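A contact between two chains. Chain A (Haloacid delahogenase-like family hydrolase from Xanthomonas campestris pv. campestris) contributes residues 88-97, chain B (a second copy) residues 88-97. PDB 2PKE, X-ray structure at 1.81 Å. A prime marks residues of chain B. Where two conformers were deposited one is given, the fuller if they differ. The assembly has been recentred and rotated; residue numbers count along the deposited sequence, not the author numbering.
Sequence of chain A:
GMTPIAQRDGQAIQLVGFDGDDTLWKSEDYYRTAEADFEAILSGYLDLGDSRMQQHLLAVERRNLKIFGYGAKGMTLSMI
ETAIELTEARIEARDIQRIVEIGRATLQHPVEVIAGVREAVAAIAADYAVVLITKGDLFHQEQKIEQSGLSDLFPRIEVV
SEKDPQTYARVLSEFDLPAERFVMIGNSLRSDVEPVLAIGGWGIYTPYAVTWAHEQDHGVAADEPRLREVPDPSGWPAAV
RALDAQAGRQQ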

# COMPACT_ATOMS: atom_id res chain seq x y z
N GLU A 88 17.57 -24.87 -13.08
CA GLU A 88 18.78 -25.21 -12.30
C GLU A 88 19.84 -24.13 -12.50
O GLU A 88 20.98 -24.43 -12.85
CB GLU A 88 19.34 -26.60 -12.66
CG GLU A 88 18.39 -27.82 -12.46
CD GLU A 88 17.97 -28.04 -11.00
OE1 GLU A 88 18.63 -27.49 -10.09
OE2 GLU A 88 16.98 -28.77 -10.75
N ALA A 89 19.43 -22.88 -12.33
CA ALA A 89 20.30 -21.71 -12.54
C ALA A 89 20.94 -21.61 -13.93
O ALA A 89 21.96 -20.93 -14.11
CB ALA A 89 21.38 -21.62 -11.41
N ARG A 90 20.35 -22.28 -14.93
CA ARG A 90 20.82 -22.15 -16.33
C ARG A 90 20.28 -20.90 -16.99
O ARG A 90 20.86 -20.40 -17.97
CB ARG A 90 20.43 -23.34 -17.19
CG ARG A 90 21.46 -24.41 -17.28
CD ARG A 90 21.72 -25.10 -15.96
NE ARG A 90 22.57 -26.28 -16.14
CZ ARG A 90 23.02 -27.05 -15.16
NH1 ARG A 90 22.69 -26.80 -13.90
NH2 ARG A 90 23.79 -28.09 -15.45
N ILE A 91 19.16 -20.38 -16.47
CA ILE A 91 18.51 -19.29 -17.13
C ILE A 91 19.45 -18.12 -17.35
O ILE A 91 20.18 -17.73 -16.43
CB ILE A 91 17.25 -18.83 -16.40
CG1 ILE A 91 16.44 -17.91 -17.35
CG2 ILE A 91 17.59 -18.14 -15.04
CD1 ILE A 91 14.97 -17.71 -17.01
N GLU A 92 19.47 -17.59 -18.58
CA GLU A 92 20.25 -16.40 -18.90
C GLU A 92 19.76 -15.10 -18.23
O GLU A 92 18.58 -14.89 -18.10
CB GLU A 92 20.25 -16.20 -20.41
CG GLU A 92 21.10 -17.24 -21.15
CD GLU A 92 22.55 -17.17 -20.78
OE1 GLU A 92 22.98 -16.18 -20.14
OE2 GLU A 92 23.26 -18.13 -21.12
N ALA A 93 20.69 -14.22 -17.83
CA ALA A 93 20.34 -12.88 -17.32
C ALA A 93 19.43 -12.14 -18.32
O ALA A 93 18.47 -11.49 -17.94
CB ALA A 93 21.62 -12.07 -17.01
N ARG A 94 19.70 -12.29 -19.62
CA ARG A 94 18.81 -11.72 -20.61
C ARG A 94 17.34 -12.20 -20.44
O ARG A 94 16.40 -11.40 -20.55
CB ARG A 94 19.32 -11.97 -22.03
CG ARG A 94 18.41 -11.44 -23.10
CD ARG A 94 18.04 -9.96 -22.90
NE ARG A 94 16.59 -9.69 -22.88
N ASP A 95 17.14 -13.47 -20.13
CA ASP A 95 15.76 -13.97 -19.95
C ASP A 95 15.15 -13.59 -18.59
O ASP A 95 13.93 -13.37 -18.47
CB ASP A 95 15.70 -15.47 -20.22
CG ASP A 95 15.82 -15.78 -21.68
OD1 ASP A 95 15.41 -14.94 -22.52
OD2 ASP A 95 16.35 -16.87 -21.99
N ILE A 96 15.98 -13.41 -17.59
CA ILE A 96 15.51 -12.81 -16.31
C ILE A 96 15.08 -11.37 -16.52
O ILE A 96 14.09 -10.95 -15.93
CB ILE A 96 16.60 -12.86 -15.23
CG1 ILE A 96 16.91 -14.30 -14.90
CG2 ILE A 96 16.12 -12.14 -13.95
CD1 ILE A 96 15.75 -15.00 -14.24
N GLN A 97 15.84 -10.65 -17.34
CA GLN A 97 15.47 -9.33 -17.84
C GLN A 97 14.05 -9.36 -18.39
O GLN A 97 13.22 -8.52 -18.02
CB GLN A 97 16.43 -8.89 -18.95
CG GLN A 97 16.18 -7.48 -19.48
CD GLN A 97 17.46 -6.83 -19.91
OE1 GLN A 97 18.15 -7.31 -20.82
NE2 GLN A 97 17.83 -5.73 -19.25
N GLU B 88 26.17 -6.40 -18.86
CA GLU B 88 25.86 -6.73 -20.25
C GLU B 88 25.25 -8.13 -20.29
O GLU B 88 25.55 -8.95 -21.17
CB GLU B 88 27.11 -6.49 -21.14
CG GLU B 88 27.53 -4.99 -21.19
CD GLU B 88 28.85 -4.69 -21.88
OE1 GLU B 88 29.85 -5.40 -21.66
OE2 GLU B 88 28.91 -3.70 -22.65
N ALA B 89 24.38 -8.39 -19.31
CA ALA B 89 23.68 -9.69 -19.12
C ALA B 89 24.60 -10.93 -18.97
O ALA B 89 24.24 -12.03 -19.37
CB ALA B 89 22.65 -9.89 -20.24
N ARG B 90 25.79 -10.73 -18.41
CA ARG B 90 26.71 -11.84 -18.15
C ARG B 90 26.52 -12.38 -16.73
O ARG B 90 26.93 -13.49 -16.40
CB ARG B 90 28.13 -11.36 -18.35
CG ARG B 90 28.36 -10.93 -19.79
CD ARG B 90 29.80 -10.61 -20.05
NE ARG B 90 30.02 -10.33 -21.48
CZ ARG B 90 30.00 -9.13 -22.05
NH1 ARG B 90 29.79 -8.03 -21.31
NH2 ARG B 90 30.21 -9.03 -23.36
N ILE B 91 25.89 -11.59 -15.88
CA ILE B 91 25.63 -12.04 -14.51
C ILE B 91 24.92 -13.40 -14.52
O ILE B 91 24.05 -13.67 -15.35
CB ILE B 91 24.89 -10.96 -13.68
CG1 ILE B 91 24.76 -11.41 -12.20
CG2 ILE B 91 23.53 -10.59 -14.33
CD1 ILE B 91 24.20 -10.34 -11.26
N GLU B 92 25.39 -14.29 -13.66
CA GLU B 92 24.89 -15.65 -13.52
C GLU B 92 23.57 -15.66 -12.79
O GLU B 92 23.37 -14.86 -11.88
CB GLU B 92 25.89 -16.48 -12.71
CG GLU B 92 27.16 -16.78 -13.47
CD GLU B 92 26.98 -17.81 -14.58
OE1 GLU B 92 26.04 -18.64 -14.52
OE2 GLU B 92 27.80 -17.82 -15.52
N ALA B 93 22.67 -16.57 -13.18
CA ALA B 93 21.42 -16.80 -12.42
C ALA B 93 21.71 -16.98 -10.92
O ALA B 93 21.06 -16.32 -10.08
CB ALA B 93 20.67 -18.01 -12.99
N ARG B 94 22.71 -17.80 -10.54
CA ARG B 94 23.03 -17.94 -9.10
C ARG B 94 23.24 -16.59 -8.40
O ARG B 94 22.85 -16.43 -7.24
CB ARG B 94 24.21 -18.88 -8.81
CG ARG B 94 25.49 -18.58 -9.56
N ASP B 95 23.81 -15.61 -9.10
CA ASP B 95 24.08 -14.33 -8.46
C ASP B 95 22.88 -13.42 -8.43
O ASP B 95 22.78 -12.62 -7.52
CB ASP B 95 25.27 -13.64 -9.08
CG ASP B 95 26.57 -14.32 -8.73
OD1 ASP B 95 26.69 -14.88 -7.60
OD2 ASP B 95 27.47 -14.33 -9.59
N ILE B 96 22.00 -13.51 -9.44
CA ILE B 96 20.67 -12.88 -9.39
C ILE B 96 19.87 -13.46 -8.22
O ILE B 96 19.19 -12.72 -7.52
CB ILE B 96 19.89 -13.05 -10.72
CG1 ILE B 96 20.54 -12.17 -11.78
CG2 ILE B 96 18.41 -12.67 -10.56
CD1 ILE B 96 20.12 -12.48 -13.15
N GLN B 97 19.96 -14.76 -7.99
CA GLN B 97 19.30 -15.33 -6.83
C GLN B 97 19.82 -14.65 -5.56
O GLN B 97 19.05 -14.43 -4.64
CB GLN B 97 19.45 -16.86 -6.73
CG GLN B 97 18.62 -17.50 -5.56
CD GLN B 97 17.12 -17.17 -5.63
OE1 GLN B 97 16.53 -17.19 -6.70
NE2 GLN B 97 16.50 -16.86 -4.48
O HOH W 1 24.10 -19.44 -12.65
O HOH W 2 22.58 -18.10 -15.60
O HOH W 3 22.31 -13.28 -20.69
O HOH W 4 23.64 -14.81 -17.68

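Each stretch runs as a loop from residue 88 to 92 and then enters a helix at Ala93, with Glu92 at the N-cap position. The two copies pair so that the loop of one meets the helix start of the other: the CA atoms of Ala89 and Ala93′ lie 5.0 Å apart, as do those of Ala93 and Ala89′. Within each helix the first turn is tied by the backbone, Ile96 N donating to Glu92 O at 3.0 Å and Ile96′ N to Glu92′ O at 3.1 Å.

So close an approach suits alanine, whose side chain is a single methyl. The CB of Ala93 points toward the partner and packs 3.3 Å from Ile91′ O and 3.6 Å from Ile91′ CG2; Ala93′ CB sits likewise 3.5 Å from Ile91 O and 3.7 Å from Ile91 CG2. Ala89 CB and Ala93′ CB are 4.0 Å apart, a distance repeated between Ala93 CB and Ala89′ CB. Deeper in, the isoleucines supply branched apolar bulk: Ile96 CG1 touches Ile96′ CD1 at 4.1 Å, although chi2 is m in Ile96 and t in Ile96′, so the symmetry is not exact at this point. Together the stretches bury 410 Å².

No direct hydrogen bond joins the modelled atoms; water does that work. The first amides of a helix lack partners within it, and here they reach loop carbonyls of the other chain through single ordered waters. Water 2 accepts from Ala93′ N (2.9 Å) and donates to Ile91 O (2.6 Å). Water 3 accepts from Arg94 N (3.0 Å) and donates to Ala89′ O (2.7 Å) and Glu92 OE1 (3.0 Å). Water 1 makes the matching bridge among Arg94′ N, Ala89 O and Glu92′ OE1. The carboxylates of the N-cap glutamates thus join in, although the CA-to-CB bond of each points away from the partner.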